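PDB 5D2J: 4-oxalocrotonate decarboxylase NahK from Pseudomonas putida, which catalyses the decarboxylation of (3E)-2-oxohex-3-enedioate to 2-oxopent-4-enoate and carbon dioxide in the breakdown of aromatic hydrocarbons. Local coordinates for residues A[83-88]-A[221-226]; A[111-116]-A[192-197]; A[116-121]-A[236-241]; A[146-151]-A[172-177]. The protein carries 1 engineered substitution. All coordinates share one frame; numbering follows the deposited sequence. Where two conformers were deposited one is given.

Contact 1: A[83-88]-A[221-226]. With EDO (1,2-ethanediol), chain F.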
loop_
_atom_site.group_PDB
_atom_site.type_symbol
_atom_site.label_atom_id
_atom_site.label_comp_id
_atom_site.label_asym_id
_atom_site.label_seq_id
_atom_site.Cartn_x
_atom_site.Cartn_y
_atom_site.Cartn_z
ATOM N N VAL A 83 7.357 4.580 -14.852
ATOM C CA VAL A 83 7.531 3.147 -14.658
ATOM C C VAL A 83 6.529 2.376 -15.508
ATOM O O VAL A 83 5.488 2.911 -15.892
ATOM C CB VAL A 83 7.367 2.745 -13.178
ATOM C CG1 VAL A 83 8.366 3.500 -12.311
ATOM C CG2 VAL A 83 5.936 3.000 -12.710
ATOM N N GLU A 84 6.848 1.122 -15.809
ATOM C CA GLU A 84 5.959 0.299 -16.618
ATOM C C GLU A 84 5.183 -0.691 -15.751
ATOM O O GLU A 84 4.243 -1.330 -16.225
ATOM C CB GLU A 84 6.742 -0.435 -17.713
ATOM C CG GLU A 84 6.138 -0.315 -19.115
ATOM C CD GLU A 84 6.518 0.980 -19.822
ATOM O OE1 GLU A 84 5.686 1.504 -20.597
ATOM O OE2 GLU A 84 7.650 1.466 -19.614
ATOM N N THR A 85 5.579 -0.821 -14.484
ATOM C CA THR A 85 4.890 -1.716 -13.552
ATOM C C THR A 85 4.579 -1.040 -12.207
ATOM O O THR A 85 5.207 -0.042 -11.841
ATOM C CB THR A 85 5.687 -3.036 -13.292
ATOM O OG1 THR A 85 6.647 -2.836 -12.251
ATOM C CG2 THR A 85 6.386 -3.529 -14.553
ATOM N N PRO A 86 3.592 -1.576 -11.471
ATOM C CA PRO A 86 3.325 -1.117 -10.104
ATOM C C PRO A 86 4.508 -1.380 -9.172
ATOM O O PRO A 86 5.492 -1.998 -9.575
ATOM C CB PRO A 86 2.152 -1.995 -9.664
ATOM C CG PRO A 86 1.469 -2.401 -10.926
ATOM C CD PRO A 86 2.554 -2.503 -11.963
ATOM N N ILE A 87 4.397 -0.908 -7.934
ATOM C CA ILE A 87 5.382 -1.192 -6.904
ATOM C C ILE A 87 4.635 -1.798 -5.728
ATOM O O ILE A 87 3.407 -1.719 -5.651
ATOM C CB ILE A 87 6.125 0.083 -6.440
ATOM C CG1 ILE A 87 5.142 1.109 -5.863
ATOM C CG2 ILE A 87 6.889 0.705 -7.600
ATOM C CD1 ILE A 87 5.824 2.355 -5.248
ATOM N N TYR A 88 5.366 -2.419 -4.815
ATOM C CA TYR A 88 4.739 -2.929 -3.610
ATOM C C TYR A 88 5.491 -2.450 -2.376
ATOM O O TYR A 88 6.619 -1.944 -2.473
ATOM C CB TYR A 88 4.666 -4.464 -3.626
ATOM C CG TYR A 88 6.010 -5.175 -3.541
ATOM C CD1 TYR A 88 6.634 -5.399 -2.318
ATOM C CD2 TYR A 88 6.634 -5.652 -4.693
ATOM C CE1 TYR A 88 7.857 -6.059 -2.253
ATOM C CE2 TYR A 88 7.831 -6.312 -4.633
ATOM C CZ TYR A 88 8.449 -6.509 -3.414
ATOM O OH TYR A 88 9.660 -7.164 -3.368
ATOM N N ALA A 221 2.509 -11.212 -7.126
ATOM C CA ALA A 221 3.205 -12.495 -7.118
ATOM C C ALA A 221 4.395 -12.451 -8.072
ATOM O O ALA A 221 5.497 -12.920 -7.751
ATOM C CB ALA A 221 2.254 -13.627 -7.487
ATOM N N ASN A 222 4.184 -11.876 -9.249
ATOM C CA ASN A 222 5.265 -11.785 -10.228
ATOM C C ASN A 222 6.415 -10.878 -9.790
ATOM O O ASN A 222 7.583 -11.199 -10.006
ATOM C CB ASN A 222 4.708 -11.373 -11.591
ATOM C CG ASN A 222 3.784 -12.423 -12.160
ATOM O OD1 ASN A 222 3.960 -13.609 -11.890
ATOM N ND2 ASN A 222 2.787 -11.999 -12.926
ATOM N N LEU A 223 6.091 -9.759 -9.158
ATOM C CA LEU A 223 7.125 -8.858 -8.655
ATOM C C LEU A 223 7.943 -9.531 -7.558
ATOM O O LEU A 223 9.171 -9.432 -7.536
ATOM C CB LEU A 223 6.511 -7.549 -8.137
ATOM C CG LEU A 223 5.900 -6.619 -9.197
ATOM C CD1 LEU A 223 5.106 -5.491 -8.557
ATOM C CD2 LEU A 223 6.997 -6.044 -10.090
ATOM N N LEU A 224 7.264 -10.221 -6.648
ATOM C CA LEU A 224 7.956 -10.889 -5.550
ATOM C C LEU A 224 8.894 -11.970 -6.072
ATOM O O LEU A 224 9.973 -12.190 -5.515
ATOM C CB LEU A 224 6.945 -11.497 -4.570
ATOM C CG LEU A 224 6.223 -10.485 -3.675
ATOM C CD1 LEU A 224 5.035 -11.157 -2.970
ATOM C CD2 LEU A 224 7.194 -9.916 -2.649
ATOM N N ALA A 225 8.487 -12.633 -7.152
ATOM C CA ALA A 225 9.270 -13.727 -7.724
ATOM C C ALA A 225 10.653 -13.264 -8.188
ATOM O O ALA A 225 11.598 -14.058 -8.269
ATOM C CB ALA A 225 8.509 -14.370 -8.874
ATOM N N GLU A 226 10.770 -11.977 -8.496
ATOM C CA GLU A 226 12.038 -11.424 -8.949
ATOM C C GLU A 226 13.106 -11.526 -7.862
ATOM O O GLU A 226 14.301 -11.501 -8.152
ATOM C CB GLU A 226 11.859 -9.964 -9.368
ATOM C CG GLU A 226 10.893 -9.761 -10.529
ATOM C CD GLU A 226 10.802 -8.306 -10.961
ATOM O OE1 GLU A 226 11.603 -7.484 -10.468
ATOM O OE2 GLU A 226 9.932 -7.982 -11.796
HETATM C C1 EDO F . 11.783 -6.523 -7.389
HETATM O O1 EDO F . 11.401 -5.703 -8.507
HETATM C C2 EDO F . 10.577 -6.659 -6.472
HETATM O O2 EDO F . 10.603 -7.902 -5.763
#
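Leu-223 is the first residue of the helical segment 221-226 to meet 83-88, and its branches divide the work. CB lies 3.9 Å from Tyr-88 CD2, at the edge of the phenol ring and near its plane; CD1 reaches the carbonyl oxygen of Pro-86 at 3.7 Å, and CD2 comes up to Thr-85 OG1. That hydroxyl is turned back to its own chain, where it donates to Pro-86 O on an in-plane lone pair. Leu-223 O accepts at 2.7 Å from O2 of a 1,2-ethanediol, probably from the crystallisation liquor; Tyr-88 OH donates to this O2 at 2.7 Å and is also hydrogen-bonded to Trp-52 NE1. The contact seats the C-terminal part of helix 213-225 on the start of strand 87-92, which pairs with strand 65-71 in the large mixed sheet of the FAH-type domain, with Tyr-48 of helix 44-60 stacked on the same tyrosine. Next, Leu-224 makes a CH-pi contact: CD2 stands over one face of the Tyr-88 ring, 4.2 Å from the centroid and 29° off the normal. Tyr-88 CG sits between the backbone N and the carbonyl carbon (chi1 67°), placing the CD2 edge at Leu-223 CB and one face under Leu-224 CD2. Finally Glu-226 OE1 accepts from O1 of the diol at 2.7 Å.

Contact 2: A[111-116]-A[192-197]; sequences PKIEAE and VVMEKN. With MG (magnesium ion), chain C; 0L1 (hexanedioic acid), chain E.
Met-194 and Val-192 meet Ile-113 and Ala-115 through side chains alone: the strand axes stay 8.3 Å apart at 154°, too far for backbone pairing, so two sheets are packed face to face. The tight end is Ala-115 CB against Val-192 CG1, 3.6 Å. Beside it the bend of Met-194 at chi3 (-66°) brings CE to 3.7 Å from Ala-115 N, while SD rests 3.9 Å from Ile-113 CD1. An alanine in place of Ile-113 would probably take the CG1 and CD1 support from the Met-194 sulfur and open a gap there, leaving its methyl to Ala-115 alone on this strand. Toward 195-197 the contact thins out: Lys-196 NZ is hydrogen-bonded to Pro-247 O, and Glu-195 forms a salt bridge with Arg-257. Alternation along strand 112-116 points the CB atoms of Glu-114 and Glu-116 away from this apolar layer. Their extended chains carry the carboxylates to the magnesium ion, which Glu-114 OE1 binds at 2.2 Å and Glu-116 OE2 at 2.1 Å. These two oxygens are only 3.0 Å apart, and the ion is likely to offset their repulsion. Glu-147 OE1, two waters and O2 of hexanedioic acid fill the other four positions. One strand therefore presents an apolar face to the neighbouring sheet and an anionic one to the metal.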
loop_
_atom_site.group_PDB
_atom_site.type_symbol
_atom_site.label_atom_id
_atom_site.label_comp_id
_atom_site.label_asym_id
_atom_site.label_seq_id
_atom_site.Cartn_x
_atom_site.Cartn_y
_atom_site.Cartn_z
ATOM N N PRO A 111 -0.458 13.444 5.668
ATOM C CA PRO A 111 -1.180 12.242 5.237
ATOM C C PRO A 111 -2.295 12.491 4.238
ATOM O O PRO A 111 -2.874 13.583 4.185
ATOM C CB PRO A 111 -1.771 11.711 6.548
ATOM C CG PRO A 111 -1.994 12.954 7.370
ATOM C CD PRO A 111 -0.784 13.810 7.061
ATOM N N LYS A 112 -2.574 11.463 3.445
ATOM C CA LYS A 112 -3.713 11.455 2.538
ATOM C C LYS A 112 -4.381 10.102 2.657
ATOM O O LYS A 112 -3.758 9.144 3.109
ATOM C CB LYS A 112 -3.260 11.636 1.089
ATOM C CG LYS A 112 -2.679 12.989 0.757
ATOM C CD LYS A 112 -2.349 13.064 -0.723
ATOM C CE LYS A 112 -1.471 14.262 -1.026
ATOM N NZ LYS A 112 -1.258 14.396 -2.489
ATOM N N ILE A 113 -5.637 10.007 2.229
ATOM C CA ILE A 113 -6.321 8.721 2.251
ATOM C C ILE A 113 -6.772 8.294 0.850
ATOM O O ILE A 113 -7.046 9.136 0.006
ATOM C CB ILE A 113 -7.521 8.741 3.206
ATOM C CG1 ILE A 113 -8.481 9.862 2.812
ATOM C CG2 ILE A 113 -7.046 8.924 4.649
ATOM C CD1 ILE A 113 -9.770 9.828 3.586
ATOM N N GLU A 114 -6.817 6.979 0.628
ATOM C CA GLU A 114 -7.242 6.365 -0.632
ATOM C C GLU A 114 -8.165 5.232 -0.243
ATOM O O GLU A 114 -7.848 4.479 0.679
ATOM C CB GLU A 114 -6.076 5.665 -1.340
ATOM C CG GLU A 114 -4.837 6.454 -1.664
ATOM C CD GLU A 114 -3.791 5.580 -2.354
ATOM O OE1 GLU A 114 -3.165 4.715 -1.682
ATOM O OE2 GLU A 114 -3.610 5.745 -3.577
ATOM N N ALA A 115 -9.268 5.060 -0.965
ATOM C CA ALA A 115 -10.111 3.873 -0.751
ATOM C C ALA A 115 -9.612 2.712 -1.610
ATOM O O ALA A 115 -9.251 2.911 -2.769
ATOM C CB ALA A 115 -11.548 4.180 -1.078
ATOM N N GLU A 116 -9.557 1.508 -1.039
ATOM C CA GLU A 116 -9.053 0.339 -1.752
ATOM C C GLU A 116 -9.896 -0.872 -1.390
ATOM O O GLU A 116 -10.759 -0.794 -0.506
ATOM C CB GLU A 116 -7.579 0.076 -1.396
ATOM C CG GLU A 116 -6.721 1.342 -1.383
ATOM C CD GLU A 116 -5.231 1.083 -1.519
ATOM O OE1 GLU A 116 -4.826 -0.085 -1.688
ATOM O OE2 GLU A 116 -4.463 2.072 -1.478
ATOM N N VAL A 192 -17.177 2.452 -5.181
ATOM C CA VAL A 192 -16.671 2.974 -3.914
ATOM C C VAL A 192 -16.848 4.486 -3.830
ATOM O O VAL A 192 -16.421 5.214 -4.728
ATOM C CB VAL A 192 -15.193 2.615 -3.726
ATOM C CG1 VAL A 192 -14.701 3.093 -2.370
ATOM C CG2 VAL A 192 -14.984 1.088 -3.852
ATOM N N VAL A 193 -17.480 4.963 -2.757
ATOM C CA VAL A 193 -17.725 6.395 -2.599
ATOM C C VAL A 193 -17.111 6.934 -1.314
ATOM O O VAL A 193 -17.505 6.542 -0.213
ATOM C CB VAL A 193 -19.234 6.723 -2.589
ATOM C CG1 VAL A 193 -19.443 8.235 -2.531
ATOM C CG2 VAL A 193 -19.931 6.142 -3.814
ATOM N N MET A 194 -16.158 7.850 -1.451
ATOM C CA MET A 194 -15.522 8.434 -0.277
ATOM C C MET A 194 -16.182 9.747 0.124
ATOM O O MET A 194 -16.280 10.679 -0.678
ATOM C CB MET A 194 -14.041 8.683 -0.533
ATOM C CG MET A 194 -13.377 9.452 0.590
ATOM S SD MET A 194 -11.653 9.818 0.213
ATOM C CE MET A 194 -10.959 8.160 0.199
ATOM N N GLU A 195 -16.635 9.814 1.370
ATOM C CA GLU A 195 -17.197 11.043 1.915
ATOM C C GLU A 195 -16.234 11.597 2.949
ATOM O O GLU A 195 -15.654 10.841 3.738
ATOM C CB GLU A 195 -18.559 10.781 2.554
ATOM C CG GLU A 195 -19.573 10.169 1.587
ATOM C CD GLU A 195 -20.910 9.857 2.240
ATOM O OE1 GLU A 195 -21.039 10.045 3.470
ATOM O OE2 GLU A 195 -21.830 9.413 1.517
ATOM N N LYS A 196 -16.048 12.914 2.935
ATOM C CA LYS A 196 -15.195 13.575 3.921
ATOM C C LYS A 196 -15.961 14.755 4.497
ATOM O O LYS A 196 -16.520 15.565 3.748
ATOM C CB LYS A 196 -13.888 14.057 3.282
ATOM C CG LYS A 196 -13.022 14.905 4.207
ATOM C CD LYS A 196 -11.755 15.376 3.494
ATOM C CE LYS A 196 -11.002 16.396 4.322
ATOM N NZ LYS A 196 -9.920 17.036 3.519
ATOM N N ASN A 197 -16.005 14.838 5.825
ATOM C CA ASN A 197 -16.730 15.908 6.509
ATOM C C ASN A 197 -18.165 16.073 6.016
ATOM O O ASN A 197 -18.667 17.192 5.886
ATOM C CB ASN A 197 -15.940 17.217 6.449
ATOM C CG ASN A 197 -14.600 17.103 7.151
ATOM O OD1 ASN A 197 -14.452 16.312 8.084
ATOM N ND2 ASN A 197 -13.615 17.878 6.700
HETATM MG MG MG C . -2.493 2.646 -1.746
HETATM O O1 0L1 E . -0.313 3.872 -4.321
HETATM C C2 0L1 E . 0.220 3.754 -3.181
HETATM O O2 0L1 E . -0.438 3.241 -2.235
HETATM C C3 0L1 E . 1.644 4.224 -2.954
HETATM C C4 0L1 E . 1.803 5.661 -3.416
HETATM C C5 0L1 E . 3.200 6.134 -3.079
HETATM C C6 0L1 E . 3.464 7.511 -3.659
HETATM C C7 0L1 E . 2.747 8.589 -2.872
HETATM O O4 0L1 E . 3.038 8.780 -1.659
HETATM O O3 0L1 E . 1.873 9.315 -3.426
HETATM O O HOH W 1 -2.671 2.959 -3.876
HETATM O O HOH W 2 -2.227 0.494 -1.926
#

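Contact 3: A[116-121]-A[236-241]; sequences EISVVT and FIMTGG. With MG (magnesium ion), chain C.
An antiparallel ladder in the central sheet of this FAH-family domain joins strand 112-121 to strand 236-238 and runs into the magnesium site. Val-119 and Ile-237 form its hydrogen-bonded pair, with Ile-237 N to Val-119 O at 2.8 Å and Val-119 N to Ile-237 O at 3.0 Å; Ser-118 with Met-238 and Val-120 with Phe-236 are non-hydrogen-bonded pairs on either side. Farther along, Ile-117 O takes two bonds, from Thr-239 OG1 at 2.7 Å and Thr-239 N at 3.3 Å. Phe-236 CG is anti to the backbone N (chi1 175°), which lays the ring beside residues 118-120 of strand 112-121: CZ is 3.3 Å from Ser-118 OG, and Val-120 CG2 touches the ring edge in its plane. The ring also meets that of Phe-173, planes at about 25°. A serine in place of Phe-236 would probably strip Val-120 and Ser-118 of this apolar cover and take away the ring that meets Phe-173. Ser-118 OG itself is hydrogen-bonded to Thr-145. At the far end Gly-240 N gives Glu-116 OE1 a weak bond of 3.0 Å, bent to 126°, and a metal-bound water donates to that same oxygen at 2.7 Å. With OE2 on magnesium, both carboxylate oxygens are engaged, which should restrict rotation of the group.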
loop_
_atom_site.group_PDB
_atom_site.type_symbol
_atom_site.label_atom_id
_atom_site.label_comp_id
_atom_site.label_asym_id
_atom_site.label_seq_id
_atom_site.Cartn_x
_atom_site.Cartn_y
_atom_site.Cartn_z
ATOM N N GLU A 116 -9.557 1.508 -1.039
ATOM C CA GLU A 116 -9.053 0.339 -1.752
ATOM C C GLU A 116 -9.896 -0.872 -1.390
ATOM O O GLU A 116 -10.759 -0.794 -0.506
ATOM C CB GLU A 116 -7.579 0.076 -1.396
ATOM C CG GLU A 116 -6.721 1.342 -1.383
ATOM C CD GLU A 116 -5.231 1.083 -1.519
ATOM O OE1 GLU A 116 -4.826 -0.085 -1.688
ATOM O OE2 GLU A 116 -4.463 2.072 -1.478
ATOM N N ILE A 117 -9.657 -1.989 -2.074
ATOM C CA ILE A 117 -10.253 -3.259 -1.667
ATOM C C ILE A 117 -9.102 -4.221 -1.413
ATOM O O ILE A 117 -8.133 -4.262 -2.180
ATOM C CB ILE A 117 -11.294 -3.808 -2.699
ATOM C CG1 ILE A 117 -12.068 -4.994 -2.109
ATOM C CG2 ILE A 117 -10.642 -4.174 -4.043
ATOM C CD1 ILE A 117 -12.984 -4.603 -0.947
ATOM N N SER A 118 -9.162 -4.937 -0.294
ATOM C CA SER A 118 -8.095 -5.855 0.064
ATOM C C SER A 118 -8.612 -7.276 -0.066
ATOM O O SER A 118 -9.826 -7.503 -0.104
ATOM C CB SER A 118 -7.640 -5.608 1.500
ATOM O OG SER A 118 -7.087 -4.306 1.639
ATOM N N VAL A 119 -7.687 -8.228 -0.143
ATOM C CA VAL A 119 -8.049 -9.637 -0.100
ATOM C C VAL A 119 -7.182 -10.325 0.938
ATOM O O VAL A 119 -6.100 -9.837 1.287
ATOM C CB VAL A 119 -7.863 -10.351 -1.464
ATOM C CG1 VAL A 119 -8.800 -9.773 -2.527
ATOM C CG2 VAL A 119 -6.390 -10.292 -1.910
ATOM N N VAL A 120 -7.671 -11.446 1.454
ATOM C CA VAL A 120 -6.857 -12.320 2.283
ATOM C C VAL A 120 -6.788 -13.633 1.529
ATOM O O VAL A 120 -7.814 -14.139 1.081
ATOM C CB VAL A 120 -7.481 -12.536 3.675
ATOM C CG1 VAL A 120 -6.882 -13.761 4.351
ATOM C CG2 VAL A 120 -7.275 -11.290 4.547
ATOM N N THR A 121 -5.587 -14.182 1.368
ATOM C CA THR A 121 -5.435 -15.409 0.588
ATOM C C THR A 121 -5.576 -16.652 1.458
ATOM O O THR A 121 -5.369 -16.594 2.673
ATOM C CB THR A 121 -4.071 -15.470 -0.123
ATOM O OG1 THR A 121 -3.025 -15.567 0.854
ATOM C CG2 THR A 121 -3.840 -14.232 -0.971
ATOM N N PHE A 236 -2.715 -10.746 3.829
ATOM C CA PHE A 236 -3.615 -9.621 3.573
ATOM C C PHE A 236 -2.957 -8.773 2.491
ATOM O O PHE A 236 -1.788 -8.425 2.601
ATOM C CB PHE A 236 -3.784 -8.840 4.875
ATOM C CG PHE A 236 -4.594 -7.583 4.757
ATOM C CD1 PHE A 236 -5.980 -7.626 4.815
ATOM C CD2 PHE A 236 -3.969 -6.353 4.668
ATOM C CE1 PHE A 236 -6.726 -6.461 4.746
ATOM C CE2 PHE A 236 -4.709 -5.180 4.596
ATOM C CZ PHE A 236 -6.093 -5.236 4.624
ATOM N N ILE A 237 -3.691 -8.467 1.423
ATOM C CA ILE A 237 -3.123 -7.678 0.333
ATOM C C ILE A 237 -4.008 -6.490 -0.007
ATOM O O ILE A 237 -5.156 -6.673 -0.391
ATOM C CB ILE A 237 -2.990 -8.511 -0.957
ATOM C CG1 ILE A 237 -2.208 -9.804 -0.699
ATOM C CG2 ILE A 237 -2.323 -7.673 -2.052
ATOM C CD1 ILE A 237 -2.245 -10.792 -1.900
ATOM N N MET A 238 -3.470 -5.280 0.117
ATOM C CA MET A 238 -4.196 -4.074 -0.285
ATOM C C MET A 238 -3.900 -3.819 -1.749
ATOM O O MET A 238 -2.768 -3.502 -2.113
ATOM C CB MET A 238 -3.767 -2.876 0.560
ATOM C CG MET A 238 -4.174 -2.990 2.007
ATOM S SD MET A 238 -3.810 -1.476 2.902
ATOM C CE MET A 238 -4.617 -0.308 1.820
ATOM N N THR A 239 -4.917 -3.956 -2.598
ATOM C CA THR A 239 -4.650 -4.085 -4.031
ATOM C C THR A 239 -4.384 -2.815 -4.825
ATOM O O THR A 239 -3.897 -2.900 -5.954
ATOM C CB THR A 239 -5.721 -4.929 -4.754
ATOM O OG1 THR A 239 -7.005 -4.308 -4.618
ATOM C CG2 THR A 239 -5.775 -6.341 -4.158
ATOM N N GLY A 240 -4.699 -1.654 -4.254
ATOM C CA GLY A 240 -4.418 -0.390 -4.921
ATOM C C GLY A 240 -5.511 0.661 -4.807
ATOM O O GLY A 240 -6.660 0.347 -4.492
ATOM N N GLY A 241 -5.154 1.916 -5.070
ATOM C CA GLY A 241 -6.109 3.008 -4.951
ATOM C C GLY A 241 -7.248 2.957 -5.961
ATOM O O GLY A 241 -7.024 2.988 -7.178
HETATM MG MG MG C . -2.493 2.646 -1.746
HETATM O O HOH W 2 -2.227 0.494 -1.926
HETATM O O HOH W 3 -8.115 -1.805 -4.367
HETATM O O HOH W 1 -2.671 2.959 -3.876
#

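Contact 4: A[146-151]-A[172-177]; sequences VEVIDS and RFITGG. With MG (magnesium ion), chain C; 0L1 (hexanedioic acid), chain E.
Val-146 and Ile-174 are joined by backbone bonds in both directions, N to O at 2.8 Å each way. The next hydrogen-bonded pair is less even: Val-148 N meets Arg-172 O at 2.9 Å, and the return bond from Arg-172 N to Val-148 O is weak at 3.3 Å. Between them Glu-147 and Phe-173 form a non-hydrogen-bonded pair. Apolar contacts gather on the Val-146, Val-148 and Ile-174 face. Here Ile-174 CD1 reaches Val-148 CG2 at 4.2 Å, and Arg-172 CB lies 3.6 Å from Val-148 CB before the arginine chain, bent at chi2 (-74°), leads off. Polar and metal interactions belong to the Glu-147 and Phe-173 face. With CG anti to the backbone N (chi1 -165°) and an extended chain beyond, Glu-147 delivers OE1 to magnesium at 2.1 Å. OE2 forms a salt bridge with Lys-69, so the carboxylate is held from two directions. On the ligand side, Ile-149 CG2 and Ser-151 CB touch opposite ends of hexanedioic acid, near O2 and O4 respectively. This antiparallel pair thus carries the third glutamate, with Glu-114 and Glu-116, of this enzyme's magnesium site; a cluster of acidic metal ligands of this kind is characteristic of the FAH superfamily.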
loop_
_atom_site.group_PDB
_atom_site.type_symbol
_atom_site.label_atom_id
_atom_site.label_comp_id
_atom_site.label_asym_id
_atom_site.label_seq_id
_atom_site.Cartn_x
_atom_site.Cartn_y
_atom_site.Cartn_z
ATOM N N VAL A 146 -9.297 1.424 3.773
ATOM C CA VAL A 146 -8.870 2.774 3.427
ATOM C C VAL A 146 -7.408 2.895 3.818
ATOM O O VAL A 146 -7.053 2.628 4.974
ATOM C CB VAL A 146 -9.685 3.831 4.182
ATOM C CG1 VAL A 146 -9.146 5.246 3.893
ATOM C CG2 VAL A 146 -11.148 3.725 3.799
ATOM N N GLU A 147 -6.546 3.260 2.867
ATOM C CA GLU A 147 -5.135 3.435 3.202
ATOM C C GLU A 147 -4.874 4.867 3.603
ATOM O O GLU A 147 -5.447 5.794 3.035
ATOM C CB GLU A 147 -4.187 3.085 2.046
ATOM C CG GLU A 147 -2.734 2.927 2.557
ATOM C CD GLU A 147 -1.714 2.516 1.508
ATOM O OE1 GLU A 147 -2.023 2.546 0.300
ATOM O OE2 GLU A 147 -0.575 2.176 1.903
ATOM N N VAL A 148 -4.007 5.049 4.588
ATOM C CA VAL A 148 -3.477 6.368 4.857
ATOM C C VAL A 148 -2.058 6.308 4.324
ATOM O O VAL A 148 -1.252 5.523 4.821
ATOM C CB VAL A 148 -3.455 6.680 6.367
ATOM C CG1 VAL A 148 -2.933 8.103 6.610
ATOM C CG2 VAL A 148 -4.849 6.500 6.975
ATOM N N ILE A 149 -1.763 7.094 3.288
ATOM C CA ILE A 149 -0.402 7.161 2.747
ATOM C C ILE A 149 0.287 8.436 3.217
ATOM O O ILE A 149 -0.355 9.473 3.426
ATOM C CB ILE A 149 -0.353 7.078 1.208
ATOM C CG1 ILE A 149 -1.356 8.037 0.571
ATOM C CG2 ILE A 149 -0.583 5.634 0.740
ATOM C CD1 ILE A 149 -1.179 8.197 -0.940
ATOM N N ASP A 150 1.598 8.366 3.400
ATOM C CA ASP A 150 2.289 9.488 4.016
ATOM C C ASP A 150 3.763 9.394 3.676
ATOM O O ASP A 150 4.558 8.899 4.473
ATOM C CB ASP A 150 2.086 9.420 5.538
ATOM C CG ASP A 150 2.523 10.680 6.246
ATOM O OD1 ASP A 150 2.390 11.768 5.660
ATOM O OD2 ASP A 150 3.008 10.582 7.399
ATOM N N SER A 151 4.124 9.851 2.483
ATOM C CA SER A 151 5.511 9.776 2.031
ATOM C C SER A 151 6.423 10.499 3.003
ATOM O O SER A 151 6.124 11.604 3.455
ATOM C CB SER A 151 5.646 10.406 0.647
ATOM O OG SER A 151 7.006 10.474 0.238
ATOM N N ARG A 172 -0.637 3.810 7.577
ATOM C CA ARG A 172 -1.803 3.272 8.282
ATOM C C ARG A 172 -2.744 2.648 7.287
ATOM O O ARG A 172 -2.723 2.994 6.108
ATOM C CB ARG A 172 -2.586 4.368 9.025
ATOM C CG ARG A 172 -1.798 5.161 10.055
ATOM C CD ARG A 172 -1.544 4.357 11.318
ATOM N NE ARG A 172 -0.915 5.194 12.333
ATOM C CZ ARG A 172 0.396 5.294 12.510
ATOM N NH1 ARG A 172 1.230 4.596 11.745
ATOM N NH2 ARG A 172 0.869 6.094 13.452
ATOM N N PHE A 173 -3.592 1.746 7.766
ATOM C CA PHE A 173 -4.733 1.319 6.963
ATOM C C PHE A 173 -5.906 1.002 7.878
ATOM O O PHE A 173 -5.719 0.575 9.018
ATOM C CB PHE A 173 -4.382 0.141 6.055
ATOM C CG PHE A 173 -4.034 -1.114 6.788
ATOM C CD1 PHE A 173 -2.737 -1.338 7.235
ATOM C CD2 PHE A 173 -5.002 -2.074 7.036
ATOM C CE1 PHE A 173 -2.421 -2.487 7.913
ATOM C CE2 PHE A 173 -4.695 -3.233 7.709
ATOM C CZ PHE A 173 -3.402 -3.445 8.153
ATOM N N ILE A 174 -7.105 1.256 7.377
ATOM C CA ILE A 174 -8.328 1.111 8.153
ATOM C C ILE A 174 -9.225 0.114 7.447
ATOM O O ILE A 174 -9.574 0.304 6.284
ATOM C CB ILE A 174 -9.087 2.447 8.248
ATOM C CG1 ILE A 174 -8.136 3.576 8.659
ATOM C CG2 ILE A 174 -10.233 2.329 9.247
ATOM C CD1 ILE A 174 -8.548 4.948 8.149
ATOM N N THR A 175 -9.583 -0.963 8.139
ATOM C CA THR A 175 -10.479 -1.970 7.569
ATOM C C THR A 175 -11.875 -1.832 8.163
ATOM O O THR A 175 -12.039 -1.326 9.275
ATOM C CB THR A 175 -9.957 -3.390 7.832
ATOM O OG1 THR A 175 -9.854 -3.607 9.246
ATOM C CG2 THR A 175 -8.597 -3.577 7.196
ATOM N N GLY A 176 -12.886 -2.281 7.427
ATOM C CA GLY A 176 -14.257 -2.176 7.898
ATOM C C GLY A 176 -15.242 -2.753 6.898
ATOM O O GLY A 176 -14.856 -3.502 6.002
ATOM N N GLY A 177 -16.515 -2.403 7.044
ATOM C CA GLY A 177 -17.545 -2.919 6.156
ATOM C C GLY A 177 -17.719 -4.424 6.291
ATOM O O GLY A 177 -17.356 -5.012 7.311
HETATM MG MG MG C . -2.493 2.646 -1.746
HETATM O O1 0L1 E . -0.313 3.872 -4.321
HETATM C C2 0L1 E . 0.220 3.754 -3.181
HETATM O O2 0L1 E . -0.438 3.241 -2.235
HETATM C C3 0L1 E . 1.644 4.224 -2.954
HETATM C C4 0L1 E . 1.803 5.661 -3.416
HETATM C C5 0L1 E . 3.200 6.134 -3.079
HETATM C C6 0L1 E . 3.464 7.511 -3.659
HETATM C C7 0L1 E . 2.747 8.589 -2.872
HETATM O O4 0L1 E . 3.038 8.780 -1.659
HETATM O O3 0L1 E . 1.873 9.315 -3.426
HETATM O O HOH W 4 -0.300 2.273 4.666
HETATM O O HOH W 2 -2.227 0.494 -1.926
HETATM O O HOH W 1 -2.671 2.959 -3.876
#

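Contacts 2, 3 and 4 converge on one magnesium ion. Contacts 2 and 3 share Glu-116 on strand 112-121, and contact 4 adds Glu-147, whose OE1 lies 3.1 Å from Glu-116 OE2. Contacts 2 and 4 are also neighbours in the sheet, with Glu-114 O and Glu-147 N 2.8 Å apart, a probable hydrogen bond. Contacts 3 and 4 pack together through Phe-236 CE2, 3.7 Å from Phe-173 CE2. Contact 1 stands apart: its centre is about 25 Å from that of contact 2 and about 15 Å from that of contact 3, yet it reaches the same sheet, and the Pro-86 side chain is about 8 Å from the bound hexanedioic acid.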